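Natterin-like protein (Lethenteron camtschaticum, PDB 6IUL) is a pore-forming cytotoxic immune protein of the lamprey that pairs a jacalin-like lectin domain with an aerolysin-type pore-forming module. Local coordinates at the interface of chains A and B. Numbering follows the deposited sequence. Chains: chain A/B, Natterin-like protein.

Contact 1: the interface of chains A and B. Residues chain A 172, 189-191, 247, 249; chain B 120-121, 145-146.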
loop_
_atom_site.group_PDB
_atom_site.type_symbol
_atom_site.label_atom_id
_atom_site.label_comp_id
_atom_site.label_asym_id
_atom_site.label_seq_id
_atom_site.Cartn_x
_atom_site.Cartn_y
_atom_site.Cartn_z
ATOM N N LYS A 172 -0.384 11.241 26.319
ATOM C CA LYS A 172 0.072 10.687 27.613
ATOM C C LYS A 172 0.039 11.734 28.696
ATOM O O LYS A 172 0.348 12.936 28.440
ATOM C CB LYS A 172 1.492 10.131 27.476
ATOM C CG LYS A 172 2.091 9.598 28.792
ATOM C CD LYS A 172 3.454 8.945 28.588
ATOM C CE LYS A 172 4.012 8.403 29.911
ATOM N NZ LYS A 172 5.319 7.738 29.750
ATOM N N GLU A 189 9.227 10.503 28.877
ATOM C CA GLU A 189 9.258 9.877 27.577
ATOM C C GLU A 189 7.848 9.553 27.102
ATOM O O GLU A 189 7.008 9.176 27.905
ATOM C CB GLU A 189 10.007 8.576 27.687
ATOM C CG GLU A 189 11.494 8.691 27.793
ATOM C CD GLU A 189 12.189 7.333 27.957
ATOM O OE1 GLU A 189 11.511 6.288 28.046
ATOM O OE2 GLU A 189 13.422 7.335 28.067
ATOM N N SER A 190 7.600 9.666 25.788
ATOM C CA SER A 190 6.328 9.271 25.217
ATOM C C SER A 190 6.472 8.866 23.777
ATOM O O SER A 190 7.367 9.346 23.093
ATOM C CB SER A 190 5.316 10.405 25.345
ATOM O OG SER A 190 4.054 9.982 24.845
ATOM N N SER A 191 5.576 8.006 23.305
ATOM C CA SER A 191 5.579 7.598 21.881
ATOM C C SER A 191 4.163 7.303 21.391
ATOM O O SER A 191 3.267 6.963 22.197
ATOM C CB SER A 191 6.459 6.360 21.673
ATOM O OG SER A 191 5.981 5.225 22.418
ATOM N N THR A 247 6.522 5.760 14.109
ATOM C CA THR A 247 6.363 5.992 15.528
ATOM C C THR A 247 7.009 7.338 15.879
ATOM O O THR A 247 8.231 7.502 15.805
ATOM C CB THR A 247 6.982 4.864 16.373
ATOM O OG1 THR A 247 6.354 3.619 16.031
ATOM C CG2 THR A 247 6.771 5.127 17.828
ATOM N N THR A 249 8.108 10.171 18.660
ATOM C CA THR A 249 8.606 10.110 20.026
ATOM C C THR A 249 8.888 11.491 20.588
ATOM O O THR A 249 9.078 12.449 19.841
ATOM C CB THR A 249 9.884 9.261 20.181
ATOM O OG1 THR A 249 10.971 9.890 19.512
ATOM C CG2 THR A 249 9.675 7.873 19.612
ATOM N N GLY B 120 4.481 4.517 30.267
ATOM C CA GLY B 120 5.483 4.298 29.245
ATOM C C GLY B 120 4.969 4.651 27.877
ATOM O O GLY B 120 4.651 5.816 27.634
ATOM N N SER B 121 4.912 3.654 26.977
ATOM C CA SER B 121 4.293 3.829 25.689
ATOM C C SER B 121 2.779 3.703 25.726
ATOM O O SER B 121 2.118 3.854 24.691
ATOM C CB SER B 121 4.809 2.757 24.735
ATOM O OG SER B 121 4.356 1.454 25.120
ATOM N N ALA B 145 8.506 3.824 26.308
ATOM C CA ALA B 145 8.270 4.562 25.092
ATOM C C ALA B 145 9.062 3.961 23.933
ATOM O O ALA B 145 10.250 3.703 24.071
ATOM C CB ALA B 145 8.677 6.018 25.285
ATOM N N ILE B 146 8.378 3.744 22.811
ATOM C CA ILE B 146 8.935 2.997 21.688
ATOM C C ILE B 146 9.516 3.864 20.598
ATOM O O ILE B 146 8.887 4.837 20.163
ATOM C CB ILE B 146 7.849 2.100 21.075
ATOM C CG1 ILE B 146 7.434 1.034 22.098
ATOM C CG2 ILE B 146 8.354 1.439 19.774
ATOM C CD1 ILE B 146 6.194 0.247 21.672
HETATM O O HOH W 1 3.319 7.237 25.386
HETATM O O HOH W 2 11.980 4.276 26.302
HETATM O O HOH W 3 8.848 5.021 28.790
#

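Contact 2: the interface of chains A and B. Residues chain A 120, 144-145, 286; chain B 172, 189-191, 251.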
loop_
_atom_site.group_PDB
_atom_site.type_symbol
_atom_site.label_atom_id
_atom_site.label_comp_id
_atom_site.label_asym_id
_atom_site.label_seq_id
_atom_site.Cartn_x
_atom_site.Cartn_y
_atom_site.Cartn_z
ATOM N N GLY A 120 2.733 -2.049 -30.610
ATOM C CA GLY A 120 3.524 -1.257 -29.686
ATOM C C GLY A 120 3.461 -1.771 -28.271
ATOM O O GLY A 120 3.873 -2.888 -28.016
ATOM N N ASN A 144 3.549 3.476 -28.482
ATOM C CA ASN A 144 4.698 2.584 -28.640
ATOM C C ASN A 144 5.111 2.033 -27.273
ATOM O O ASN A 144 4.644 2.509 -26.240
ATOM C CB ASN A 144 5.843 3.327 -29.320
ATOM C CG ASN A 144 5.739 3.298 -30.821
ATOM O OD1 ASN A 144 5.570 2.227 -31.380
ATOM N ND2 ASN A 144 5.966 4.457 -31.488
ATOM N N ALA A 145 5.969 1.012 -27.267
ATOM C CA ALA A 145 6.347 0.349 -26.064
ATOM C C ALA A 145 6.816 1.392 -25.004
ATOM O O ALA A 145 7.592 2.302 -25.327
ATOM C CB ALA A 145 7.436 -0.647 -26.309
ATOM N N VAL A 286 10.066 3.439 -24.808
ATOM C CA VAL A 286 11.336 2.775 -25.028
ATOM C C VAL A 286 12.133 3.387 -26.177
ATOM O O VAL A 286 13.347 3.482 -26.069
ATOM C CB VAL A 286 11.100 1.269 -25.332
ATOM C CG1 VAL A 286 12.373 0.547 -25.712
ATOM C CG2 VAL A 286 10.513 0.597 -24.124
ATOM N N LYS B 172 3.474 -10.104 -26.451
ATOM C CA LYS B 172 3.347 -9.501 -27.779
ATOM C C LYS B 172 3.773 -10.429 -28.870
ATOM O O LYS B 172 4.742 -11.174 -28.726
ATOM C CB LYS B 172 4.162 -8.202 -27.845
ATOM C CG LYS B 172 4.143 -7.492 -29.185
ATOM C CD LYS B 172 4.846 -6.150 -29.083
ATOM C CE LYS B 172 4.972 -5.506 -30.435
ATOM N NZ LYS B 172 5.428 -4.122 -30.266
ATOM N N GLU B 189 10.174 -4.097 -30.007
ATOM C CA GLU B 189 10.016 -3.448 -28.714
ATOM C C GLU B 189 8.748 -3.981 -28.084
ATOM O O GLU B 189 7.756 -4.168 -28.773
ATOM C CB GLU B 189 9.788 -1.953 -28.879
ATOM C CG GLU B 189 10.960 -1.147 -29.377
ATOM C CD GLU B 189 10.604 0.308 -29.579
ATOM O OE1 GLU B 189 9.403 0.703 -29.476
ATOM O OE2 GLU B 189 11.555 1.058 -29.873
ATOM N N SER B 190 8.774 -4.218 -26.773
ATOM C CA SER B 190 7.605 -4.648 -26.042
ATOM C C SER B 190 7.684 -4.168 -24.603
ATOM O O SER B 190 8.767 -4.002 -24.072
ATOM C CB SER B 190 7.503 -6.170 -26.059
ATOM O OG SER B 190 6.277 -6.532 -25.433
ATOM N N SER B 191 6.522 -3.935 -23.990
ATOM C CA SER B 191 6.441 -3.519 -22.612
ATOM C C SER B 191 5.194 -4.066 -21.919
ATOM O O SER B 191 4.167 -4.354 -22.576
ATOM C CB SER B 191 6.477 -1.998 -22.477
ATOM O OG SER B 191 5.403 -1.383 -23.151
ATOM N N THR B 251 13.745 -4.890 -25.844
ATOM C CA THR B 251 13.962 -4.440 -27.208
ATOM C C THR B 251 15.211 -5.095 -27.789
ATOM O O THR B 251 16.178 -5.323 -27.093
ATOM C CB THR B 251 14.050 -2.891 -27.277
ATOM O OG1 THR B 251 14.113 -2.481 -28.626
ATOM C CG2 THR B 251 15.275 -2.358 -26.590
HETATM O O HOH W 4 8.899 2.673 -27.923
HETATM O O HOH W 5 4.085 -4.752 -25.827
HETATM O O HOH W 6 6.714 0.084 -29.936
#

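Contact 3: the interface of chains A and B. Residues chain A 116-118; chain B 172-174.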
loop_
_atom_site.group_PDB
_atom_site.type_symbol
_atom_site.label_atom_id
_atom_site.label_comp_id
_atom_site.label_asym_id
_atom_site.label_seq_id
_atom_site.Cartn_x
_atom_site.Cartn_y
_atom_site.Cartn_z
ATOM N N LYS A 116 -0.396 -8.624 -39.957
ATOM C CA LYS A 116 -0.162 -8.668 -38.541
ATOM C C LYS A 116 0.465 -7.353 -38.145
ATOM O O LYS A 116 1.476 -6.988 -38.677
ATOM C CB LYS A 116 0.706 -9.860 -38.179
ATOM C CG LYS A 116 0.043 -11.209 -38.429
ATOM C CD LYS A 116 0.946 -12.325 -37.909
ATOM C CE LYS A 116 0.252 -13.622 -37.535
ATOM N NZ LYS A 116 -0.272 -14.398 -38.685
ATOM N N ILE A 117 -0.184 -6.652 -37.225
ATOM C CA ILE A 117 0.141 -5.292 -36.920
ATOM C C ILE A 117 1.063 -5.215 -35.666
ATOM O O ILE A 117 0.905 -5.985 -34.691
ATOM C CB ILE A 117 -1.167 -4.529 -36.610
ATOM C CG1 ILE A 117 -2.155 -4.674 -37.773
ATOM C CG2 ILE A 117 -0.901 -3.061 -36.293
ATOM C CD1 ILE A 117 -1.698 -4.114 -39.124
ATOM N N ASP A 118 1.978 -4.258 -35.704
ATOM C CA ASP A 118 2.763 -3.898 -34.554
ATOM C C ASP A 118 1.896 -3.084 -33.546
ATOM O O ASP A 118 1.612 -1.919 -33.760
ATOM C CB ASP A 118 3.953 -3.064 -34.992
ATOM C CG ASP A 118 4.910 -2.707 -33.804
ATOM O OD1 ASP A 118 4.553 -3.015 -32.660
ATOM O OD2 ASP A 118 5.972 -2.057 -34.003
ATOM N N LYS B 172 3.474 -10.104 -26.451
ATOM C CA LYS B 172 3.347 -9.501 -27.779
ATOM C C LYS B 172 3.773 -10.429 -28.870
ATOM O O LYS B 172 4.742 -11.174 -28.726
ATOM C CB LYS B 172 4.162 -8.202 -27.845
ATOM C CG LYS B 172 4.143 -7.492 -29.185
ATOM C CD LYS B 172 4.846 -6.150 -29.083
ATOM C CE LYS B 172 4.972 -5.506 -30.435
ATOM N NZ LYS B 172 5.428 -4.122 -30.266
ATOM N N GLU B 173 3.077 -10.336 -29.994
ATOM C CA GLU B 173 3.459 -11.093 -31.179
ATOM C C GLU B 173 3.473 -10.178 -32.397
ATOM O O GLU B 173 2.527 -9.459 -32.649
ATOM C CB GLU B 173 2.515 -12.278 -31.436
ATOM C CG GLU B 173 2.943 -13.080 -32.697
ATOM C CD GLU B 173 2.126 -14.320 -32.989
ATOM O OE1 GLU B 173 1.573 -14.911 -32.033
ATOM O OE2 GLU B 173 2.093 -14.702 -34.181
ATOM N N MET B 174 4.548 -10.262 -33.152
ATOM C CA MET B 174 4.739 -9.456 -34.329
ATOM C C MET B 174 5.377 -10.328 -35.418
ATOM O O MET B 174 6.076 -11.292 -35.157
ATOM C CB MET B 174 5.604 -8.241 -33.963
ATOM C CG MET B 174 5.817 -7.209 -35.025
ATOM S SD MET B 174 4.344 -6.823 -35.994
ATOM C CE MET B 174 5.031 -5.862 -37.355
HETATM O O HOH W 7 2.410 -6.750 -32.500
HETATM O O HOH W 8 0.078 -8.449 -34.285
#

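Contact 1: the interface of chains A and B
A:Lys172 sends its CG anti to the backbone N (chi1 177°) and stays extended to the end, which carries the ammonium NZ across to the loop at B:Gly120. There NZ donates to the carbonyl O of B:Gly120 at 2.9 Å, meeting a lone pair of the oxygen within the plane of the peptide. The same nitrogen also donates to A:Glu189 O of its own chain, coming from almost straight beyond that oxygen, so the neighbouring strand steadies the lysine tip while it reaches over. A:Ser191 turns differently: with chi1 61° its OG is tucked over its own backbone, flanked by N and C, and accepts the backbone N-H of B:Ile146 at 2.8 Å in a fairly straight bond, 163° at the hydrogen. Beside it the methyl CB of B:Ala145 rests against CB of A:Glu189 at 3.8 Å and lies over the backbone of A:Ser190. Waters add bridges. One molecule joins the hydroxyl OG of A:Ser190 and the backbone of A:Ser191 to B:Gly120 O, giving that carbonyl a second partner. Two more connect the carboxylate oxygen OE1 of A:Glu189 to B:Ala145, one at its N and one at its O, as the extended glutamate runs alongside the methyl. The site holds strands 166-178 and 184-200 of chain A to the B:Gly120 loop and the segment B:Ala145-B:Ile146, joining the copies in a deposited dimer that may not be the biological one.

Contact 2: the interface of chains A and B
Two loops of chain A, at A:Gly120 and at A:Asn144 and A:Ala145, meet strands 166-178 and 184-200 of chain B, while the loop at A:Val286 faces B:Thr251 on strand 241-256. B:Lys172 donates from its ammonium NZ to A:Gly120 O at 3.0 Å, in the peptide plane and toward a lone pair, and the same nitrogen also donates back to B:Glu189 O of its own chain. The methyl CB of A:Ala145 packs against CB of B:Glu189 at 3.7 Å. From there the glutamate, its CG anti to the carbonyl carbon (chi1 -69°), extends past the methyl to place OE1 among two waters. One lies 2.6 Å from B:Glu189 OE1 and reaches A:Ala145 O; the other links the same oxygen to A:Ala145 N and to the amide oxygen OD1 of A:Asn144. A third water ties A:Gly120 O to the hydroxyl OG of B:Ser190 and the backbone of B:Ser191. Farther along, CG1 of A:Val286 comes within 4.1 Å of CB of B:Thr251, the two side chains passing alongside one another and pointing opposite ways, a distant van der Waals approach. Direct contacts and bridging waters together hold loops of chain A, one of them in the lectin region, against the strands of chain B, and this probably supports the paired arrangement.

Contact 3: the interface of chains A and B
The charged contact joins A:Asp118 and B:Lys172: the carboxylate oxygen OD1 of A:Asp118 receives the ammonium NZ of B:Lys172 at 2.8 Å in a hydrogen-bonded salt bridge. NZ comes in on the syn side but 26° out of the carboxylate plane, and the two side chains meet at a slant. A:Asp118 has its CG anti to the backbone N (chi1 -176°), which swings the carboxylate toward the lysine. A second pair of opposite charges is only loosely matched, since A:Lys116 NZ and B:Glu173 OE2 stand 5.1 Å apart; any attraction there would be long-range. Apolar packing is carried by B:Met174, whose chain bends at chi2 (42°) and lays its thioether along the backbone joining A:Ile117 to A:Asp118. Its sulfur SD lies 3.6 Å from CA of A:Asp118, and the terminal methyl CE is 3.8 Å from CB of the same residue, so the aspartate is touched on its carbon stem as well as at its carboxylate. Two waters make the third kind of contact, each bridging the carbonyls A:Ile117 O and B:Glu173 O; one of these waters lies 2.7 Å from B:Glu173 O. The site sits where the end of strand 114-117 and the following loop, in the jacalin-like lectin region of chain A, lie against strand 166-178 of the pore-forming region of chain B.

Contact 1 and contact 2 cover overlapping parts of the same two-fold-related patch, with the chains exchanged and their C-alpha centres about 52 Å apart. Measured between the same kind of centres, contact 3 lies about 10 Å from contact 2 and about 60 Å from contact 1. B:Lys172 on strand 166-178 belongs to both contact 2 and contact 3, binding a loop carbonyl in one and a carboxylate in the other, so they form one continuous patch. Symmetry gives contact 3 its own counterpart beside contact 1. The two chains therefore touch at both ends of an antiparallel pair; whether this dimer matters in solution or on membranes, the structure alone does not show.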